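Local atomic coordinates of glyceraldehyde-3-phosphate dehydrogenase (Sulfolobus solfataricus, PDB entry 1B7G), a protein that oxidises and phosphorylates D-glyceraldehyde 3-phosphate to 1,3-bisphosphoglycerate in glycolysis, working with either NADP or NAD and preferring NADP. Residues Gly10-Gly13 and Lys14-Asp18; Phe41-Arg45 and Arg46-Ile50; Thr84-Asn87 and Gly88-Ala91. The protein carries 1 engineered substitution. All coordinates share one frame; numbering follows the deposited sequence.

Contact 1. Residues Gly10-Gly13 and Lys14-Asp18; sequences GTIG and KRVAD. With SO4 (sulfate ion), chain G.
T11 and R15, one helical turn apart, have side chains lying side by side and pointing the same way. The arginine runs extended from CG to NE, and its NH1 comes back to T11 O at 3.0 Å. The oxygen sits at the guanidinium edge, almost in its plane, and the bond is nearly straight (166° at the hydrogen). NH1 also lies 3.4 Å from T11 CG2. NE forms a salt bridge with D274, so replacing R15 by a methionine would probably leave T11 O without its side-chain donor and D274 without its positive mate. K14 takes another course: CG stands between the backbone N and carbonyl carbon (chi1 78°), passing 3.3 Å from G10 O before the chain stretches out toward E39 and toward E263 and D267 of the second subunit. On a different side of the helix, I12 CG2 meets V16 CG2 at 3.9 Å. At the helix start, T11 N donates to sulfate O2 (2.9 Å), and K172 binds the same ion. G10 and G13 fit the GxGxxG pattern of the dinucleotide-binding beta-alpha-beta unit of a Rossmann fold, consistent with T11 and I12 contacting NAD(+), as inferred from relatives.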
loop_
_atom_site.group_PDB
_atom_site.type_symbol
_atom_site.label_atom_id
_atom_site.label_comp_id
_atom_site.label_asym_id
_atom_site.label_seq_id
_atom_site.Cartn_x
_atom_site.Cartn_y
_atom_site.Cartn_z
ATOM N N GLY A 10 4.790 14.849 -7.515
ATOM C CA GLY A 10 3.897 13.762 -8.013
ATOM C C GLY A 10 4.401 12.463 -7.388
ATOM O O GLY A 10 4.991 12.515 -6.292
ATOM N N THR A 11 4.303 11.323 -8.086
ATOM C CA THR A 11 4.760 10.053 -7.493
ATOM C C THR A 11 6.202 10.119 -7.020
ATOM O O THR A 11 6.504 9.682 -5.931
ATOM C CB THR A 11 4.729 8.957 -8.607
ATOM O OG1 THR A 11 3.345 8.841 -8.943
ATOM C CG2 THR A 11 5.230 7.614 -8.091
ATOM N N ILE A 12 7.104 10.552 -7.915
ATOM C CA ILE A 12 8.530 10.623 -7.573
ATOM C C ILE A 12 8.832 11.816 -6.633
ATOM O O ILE A 12 9.531 11.653 -5.655
ATOM C CB ILE A 12 9.399 10.750 -8.819
ATOM C CG1 ILE A 12 9.069 9.709 -9.903
ATOM C CG2 ILE A 12 10.895 10.697 -8.475
ATOM C CD1 ILE A 12 9.000 8.283 -9.402
ATOM N N GLY A 13 8.352 13.010 -6.999
ATOM C CA GLY A 13 8.606 14.214 -6.222
ATOM C C GLY A 13 8.197 14.098 -4.763
ATOM O O GLY A 13 8.969 14.395 -3.871
ATOM N N LYS A 14 6.966 13.626 -4.472
ATOM C CA LYS A 14 6.575 13.464 -3.065
ATOM C C LYS A 14 7.588 12.592 -2.341
ATOM O O LYS A 14 7.911 12.828 -1.162
ATOM C CB LYS A 14 5.140 12.999 -2.937
ATOM C CG LYS A 14 4.829 11.516 -3.182
ATOM C CD LYS A 14 3.298 11.364 -3.238
ATOM C CE LYS A 14 2.867 10.060 -3.867
ATOM N NZ LYS A 14 1.390 9.859 -3.737
ATOM N N ARG A 15 8.092 11.518 -2.950
ATOM C CA ARG A 15 9.061 10.653 -2.308
ATOM C C ARG A 15 10.462 11.300 -2.321
ATOM O O ARG A 15 11.206 11.071 -1.355
ATOM C CB ARG A 15 9.131 9.278 -2.980
ATOM C CG ARG A 15 7.796 8.553 -3.006
ATOM C CD ARG A 15 7.814 7.479 -4.130
ATOM N NE ARG A 15 6.893 6.398 -3.627
ATOM C CZ ARG A 15 5.596 6.409 -3.917
ATOM N NH1 ARG A 15 5.099 7.390 -4.668
ATOM N NH2 ARG A 15 4.802 5.436 -3.509
ATOM N N VAL A 16 10.798 12.099 -3.304
ATOM C CA VAL A 16 12.152 12.737 -3.217
ATOM C C VAL A 16 12.117 13.804 -2.120
ATOM O O VAL A 16 13.088 13.949 -1.362
ATOM C CB VAL A 16 12.678 13.224 -4.540
ATOM C CG1 VAL A 16 13.951 14.047 -4.305
ATOM C CG2 VAL A 16 13.067 11.991 -5.451
ATOM N N ALA A 17 10.959 14.452 -1.955
ATOM C CA ALA A 17 10.827 15.438 -0.859
ATOM C C ALA A 17 10.969 14.776 0.491
ATOM O O ALA A 17 11.804 15.240 1.300
ATOM C CB ALA A 17 9.566 16.252 -1.006
ATOM N N ASP A 18 10.305 13.640 0.728
ATOM C CA ASP A 18 10.446 12.916 1.961
ATOM C C ASP A 18 11.869 12.402 2.212
ATOM O O ASP A 18 12.333 12.466 3.365
ATOM C CB ASP A 18 9.455 11.772 2.090
ATOM C CG ASP A 18 8.048 12.202 2.429
ATOM O OD1 ASP A 18 7.779 13.403 2.651
ATOM O OD2 ASP A 18 7.179 11.311 2.476
HETATM S S SO4 G . 2.231 11.676 -11.343
HETATM O O1 SO4 G . 1.314 11.892 -10.177
HETATM O O2 SO4 G . 3.528 11.102 -10.854
HETATM O O3 SO4 G . 2.482 12.993 -12.021
HETATM O O4 SO4 G . 1.600 10.731 -12.326
#

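Contact 2. Residues Phe41-Arg45 and Arg46-Ile50; sequences FIAHR and RGIRI. Unlike the reference sequence in segment 46-50: I48 (reference Tyr).
The base of the R46 side chain lies against carbonyls of the last turn of helix 38-45 before its tip leads away. A Schellman motif closes this helix, with G47 the first residue out of helical angles: I48 N reaches A43 O at 3.0 Å and G47 N reaches H44 O at 2.9 Å. G47 has the positive phi (88°) this ending needs, at backbone angles where a side chain would jam against the preceding carbonyl. Out along R46, CB rests 3.5 Å from A43 O, and CG, anti to its own carbonyl carbon, lies 3.5 Å from I42 O, the oxygen that also accepts R46 N. CD continues past that same oxygen, the chain bends at chi3 (49°), and the guanidinium turns one face to I48 CD1, which sits 4.2 Å above its plane and toward the rim. At the tip, NH1 forms a salt bridge with D18 on helix 11-21. I48, a residue that differs from the reference sequence, where tyrosine stands, sets its CB against A43 CB and also packs on L28 and V31 of strand 26-32. As the chain enters strand 50-51, I50 CD1 reaches the last turn of the helix, 4.1 Å from H44 CB. A water joins the two segments nearby, 2.8 Å from H44 ND1 and donating to I48 O at 2.7 Å.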
loop_
_atom_site.group_PDB
_atom_site.type_symbol
_atom_site.label_atom_id
_atom_site.label_comp_id
_atom_site.label_asym_id
_atom_site.label_seq_id
_atom_site.Cartn_x
_atom_site.Cartn_y
_atom_site.Cartn_z
ATOM N N PHE A 41 -2.781 18.904 -0.723
ATOM C CA PHE A 41 -3.423 19.038 0.568
ATOM C C PHE A 41 -2.552 18.417 1.658
ATOM O O PHE A 41 -2.171 19.002 2.672
ATOM C CB PHE A 41 -4.779 18.296 0.560
ATOM C CG PHE A 41 -5.572 18.519 1.828
ATOM C CD1 PHE A 41 -6.086 19.767 2.118
ATOM C CD2 PHE A 41 -5.813 17.490 2.714
ATOM C CE1 PHE A 41 -6.815 19.983 3.272
ATOM C CE2 PHE A 41 -6.536 17.691 3.869
ATOM C CZ PHE A 41 -7.043 18.951 4.156
ATOM N N ILE A 42 -2.207 17.151 1.421
ATOM C CA ILE A 42 -1.401 16.378 2.356
ATOM C C ILE A 42 -0.014 16.941 2.566
ATOM O O ILE A 42 0.459 16.934 3.725
ATOM C CB ILE A 42 -1.396 14.882 1.988
ATOM C CG1 ILE A 42 -2.826 14.380 2.016
ATOM C CG2 ILE A 42 -0.488 14.119 2.967
ATOM C CD1 ILE A 42 -3.054 12.922 1.700
ATOM N N ALA A 43 0.625 17.509 1.558
ATOM C CA ALA A 43 1.928 18.140 1.739
ATOM C C ALA A 43 1.786 19.354 2.678
ATOM O O ALA A 43 2.567 19.569 3.617
ATOM C CB ALA A 43 2.449 18.606 0.386
ATOM N N HIS A 44 0.815 20.215 2.338
ATOM C CA HIS A 44 0.504 21.393 3.086
ATOM C C HIS A 44 0.287 21.082 4.579
ATOM O O HIS A 44 0.871 21.758 5.424
ATOM C CB HIS A 44 -0.745 22.148 2.600
ATOM C CG HIS A 44 -1.006 23.310 3.537
ATOM N ND1 HIS A 44 0.051 24.079 3.987
ATOM C CD2 HIS A 44 -2.115 23.795 4.126
ATOM C CE1 HIS A 44 -0.420 25.017 4.798
ATOM N NE2 HIS A 44 -1.721 24.867 4.904
ATOM N N ARG A 45 -0.515 20.071 4.852
ATOM C CA ARG A 45 -0.782 19.626 6.199
ATOM C C ARG A 45 0.459 19.139 6.916
ATOM O O ARG A 45 0.573 19.332 8.129
ATOM C CB ARG A 45 -1.878 18.555 6.220
ATOM C CG ARG A 45 -3.257 19.168 5.959
ATOM C CD ARG A 45 -4.371 18.185 6.255
ATOM N NE ARG A 45 -4.748 18.112 7.654
ATOM C CZ ARG A 45 -4.160 17.362 8.578
ATOM N NH1 ARG A 45 -3.137 16.571 8.280
ATOM N NH2 ARG A 45 -4.612 17.402 9.827
ATOM N N ARG A 46 1.446 18.597 6.203
ATOM C CA ARG A 46 2.694 18.221 6.838
ATOM C C ARG A 46 3.657 19.392 6.977
ATOM O O ARG A 46 4.826 19.176 7.324
ATOM C CB ARG A 46 3.356 17.098 6.026
ATOM C CG ARG A 46 2.651 15.763 6.212
ATOM C CD ARG A 46 3.440 14.644 5.580
ATOM N NE ARG A 46 4.854 14.675 5.958
ATOM C CZ ARG A 46 5.818 14.235 5.145
ATOM N NH1 ARG A 46 5.524 13.744 3.941
ATOM N NH2 ARG A 46 7.081 14.284 5.549
ATOM N N GLY A 47 3.256 20.609 6.601
ATOM C CA GLY A 47 4.129 21.763 6.751
ATOM C C GLY A 47 5.056 22.021 5.580
ATOM O O GLY A 47 5.921 22.912 5.611
ATOM N N ILE A 48 4.867 21.249 4.500
ATOM C CA ILE A 48 5.696 21.470 3.314
ATOM C C ILE A 48 5.224 22.707 2.572
ATOM O O ILE A 48 4.048 22.896 2.268
ATOM C CB ILE A 48 5.664 20.198 2.421
ATOM C CG1 ILE A 48 6.278 19.020 3.191
ATOM C CG2 ILE A 48 6.457 20.460 1.145
ATOM C CD1 ILE A 48 5.986 17.660 2.543
ATOM N N ARG A 49 6.134 23.611 2.279
ATOM C CA ARG A 49 5.843 24.827 1.532
ATOM C C ARG A 49 5.598 24.495 0.057
ATOM O O ARG A 49 6.466 23.874 -0.574
ATOM C CB ARG A 49 7.032 25.787 1.629
ATOM C CG ARG A 49 7.123 26.460 3.007
ATOM C CD ARG A 49 8.309 27.429 3.040
ATOM N NE ARG A 49 8.540 27.902 4.387
ATOM C CZ ARG A 49 9.573 28.534 4.905
ATOM N NH1 ARG A 49 10.649 28.844 4.195
ATOM N NH2 ARG A 49 9.526 28.867 6.194
ATOM N N ILE A 50 4.475 24.939 -0.462
ATOM C CA ILE A 50 4.119 24.720 -1.847
ATOM C C ILE A 50 4.187 25.975 -2.697
ATOM O O ILE A 50 3.587 27.004 -2.396
ATOM C CB ILE A 50 2.693 24.149 -1.981
ATOM C CG1 ILE A 50 2.561 22.878 -1.132
ATOM C CG2 ILE A 50 2.391 23.886 -3.459
ATOM C CD1 ILE A 50 1.127 22.389 -1.061
HETATM O O HOH W 1 2.233 24.863 2.426
#

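Contact 3. Residues Thr84-Asn87 and Gly88-Ala91; sequences TTPN and GVGA
V89 turns its side chain back on T85 and P86 across a type II beta turn, P86-V89, that leads from strand 80-83 of the Rossmann-type domain into helix 89-99. The turn is closed by V89 N, which donates a hydrogen bond to P86 O at 2.9 Å, a fairly straight one (159° at the hydrogen). The two corner residues are N87 and G88. N87 takes the second position of the turn, while G88 has a positive phi of 90°, the value the third position of such a turn requires; a CB on it would run into N87 O, which calls for glycine at these backbone angles.

The side chain of N87 leads off from the turn to lie beside G109, a residue assigned to the NAD(+) site by similarity, and at their nearest atoms it is about 5 Å from a bound sulfate. The carboxylate of E110 serves both turn and helix: its OE2 accepts a hydrogen bond from G90 N in the first turn of the helix and a weak one from G88 N at the corner.

The two branches of V89 divide the work. CG2 of V89 meets the proline ring at P86 CD, 3.8 Å away. CG1, held anti to the backbone N (chi1 178°), goes to the threonine. T85 OG1 stands between its own backbone N and carbonyl carbon, which brings it 3.4 Å from V89 CB, while its hydrogen bond goes to D83. G90 N is also near OG1, but at an angle too poor for a bond. The tightest carbon pair is T85 CB against V89 CG1, at 3.5 Å.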
loop_
_atom_site.group_PDB
_atom_site.type_symbol
_atom_site.label_atom_id
_atom_site.label_comp_id
_atom_site.label_asym_id
_atom_site.label_seq_id
_atom_site.Cartn_x
_atom_site.Cartn_y
_atom_site.Cartn_z
ATOM N N THR A 84 11.269 16.832 -11.047
ATOM C CA THR A 84 10.493 15.596 -11.162
ATOM C C THR A 84 9.182 15.870 -11.878
ATOM O O THR A 84 8.140 15.290 -11.568
ATOM C CB THR A 84 10.218 14.941 -9.808
ATOM O OG1 THR A 84 9.488 15.823 -8.955
ATOM C CG2 THR A 84 11.488 14.529 -9.093
ATOM N N THR A 85 9.220 16.773 -12.838
ATOM C CA THR A 85 8.101 17.158 -13.653
ATOM C C THR A 85 7.838 16.071 -14.728
ATOM O O THR A 85 8.731 15.306 -15.042
ATOM C CB THR A 85 8.393 18.487 -14.381
ATOM O OG1 THR A 85 9.544 18.348 -15.238
ATOM C CG2 THR A 85 8.649 19.585 -13.364
ATOM N N PRO A 86 6.733 16.175 -15.415
ATOM C CA PRO A 86 6.370 15.191 -16.433
ATOM C C PRO A 86 7.368 15.093 -17.548
ATOM O O PRO A 86 8.172 16.020 -17.776
ATOM C CB PRO A 86 4.950 15.582 -16.808
ATOM C CG PRO A 86 4.442 16.477 -15.720
ATOM C CD PRO A 86 5.657 17.185 -15.169
ATOM N N ASN A 87 7.457 13.975 -18.296
ATOM C CA ASN A 87 8.450 13.907 -19.377
ATOM C C ASN A 87 8.290 15.128 -20.278
ATOM O O ASN A 87 7.188 15.493 -20.682
ATOM C CB ASN A 87 8.388 12.669 -20.260
ATOM C CG ASN A 87 8.325 11.372 -19.482
ATOM O OD1 ASN A 87 8.857 11.263 -18.379
ATOM N ND2 ASN A 87 7.655 10.378 -20.053
ATOM N N GLY A 88 9.431 15.730 -20.636
ATOM C CA GLY A 88 9.391 16.897 -21.505
ATOM C C GLY A 88 9.291 18.218 -20.760
ATOM O O GLY A 88 9.733 19.243 -21.273
ATOM N N VAL A 89 8.770 18.247 -19.539
ATOM C CA VAL A 89 8.662 19.518 -18.793
ATOM C C VAL A 89 10.007 19.921 -18.254
ATOM O O VAL A 89 10.361 21.101 -18.141
ATOM C CB VAL A 89 7.555 19.399 -17.746
ATOM C CG1 VAL A 89 7.411 20.655 -16.901
ATOM C CG2 VAL A 89 6.212 19.083 -18.440
ATOM N N GLY A 90 10.908 18.968 -18.004
ATOM C CA GLY A 90 12.228 19.289 -17.477
ATOM C C GLY A 90 13.002 20.190 -18.424
ATOM O O GLY A 90 13.669 21.119 -17.992
ATOM N N ALA A 91 12.903 19.913 -19.703
ATOM C CA ALA A 91 13.516 20.668 -20.768
ATOM C C ALA A 91 12.942 22.082 -20.850
ATOM O O ALA A 91 13.606 22.996 -21.324
ATOM C CB ALA A 91 13.261 19.946 -22.105
#

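All three contacts sit in the nucleotide-binding half of the chain, at ends of helices flanking its parallel sheet. Contact 1 is the buried one, and the other two differ in how much they show: contact 2 is partly buried, contact 3 lies at the surface. Contact 1 begins a helix and gathers charged partners from both subunits; contact 2 ends one, with backbone bonds and aliphatic packing, and also reaches the second subunit. Contact 3 turns into a helix through one backbone bond and small side chains, touching no other chain. A salt bridge joins contacts 1 and 2, whereas contact 3 meets contact 1 by packing, T84 OG1 lying 3.3 Å from G13 CA. Contacts 2 and 3 do not touch.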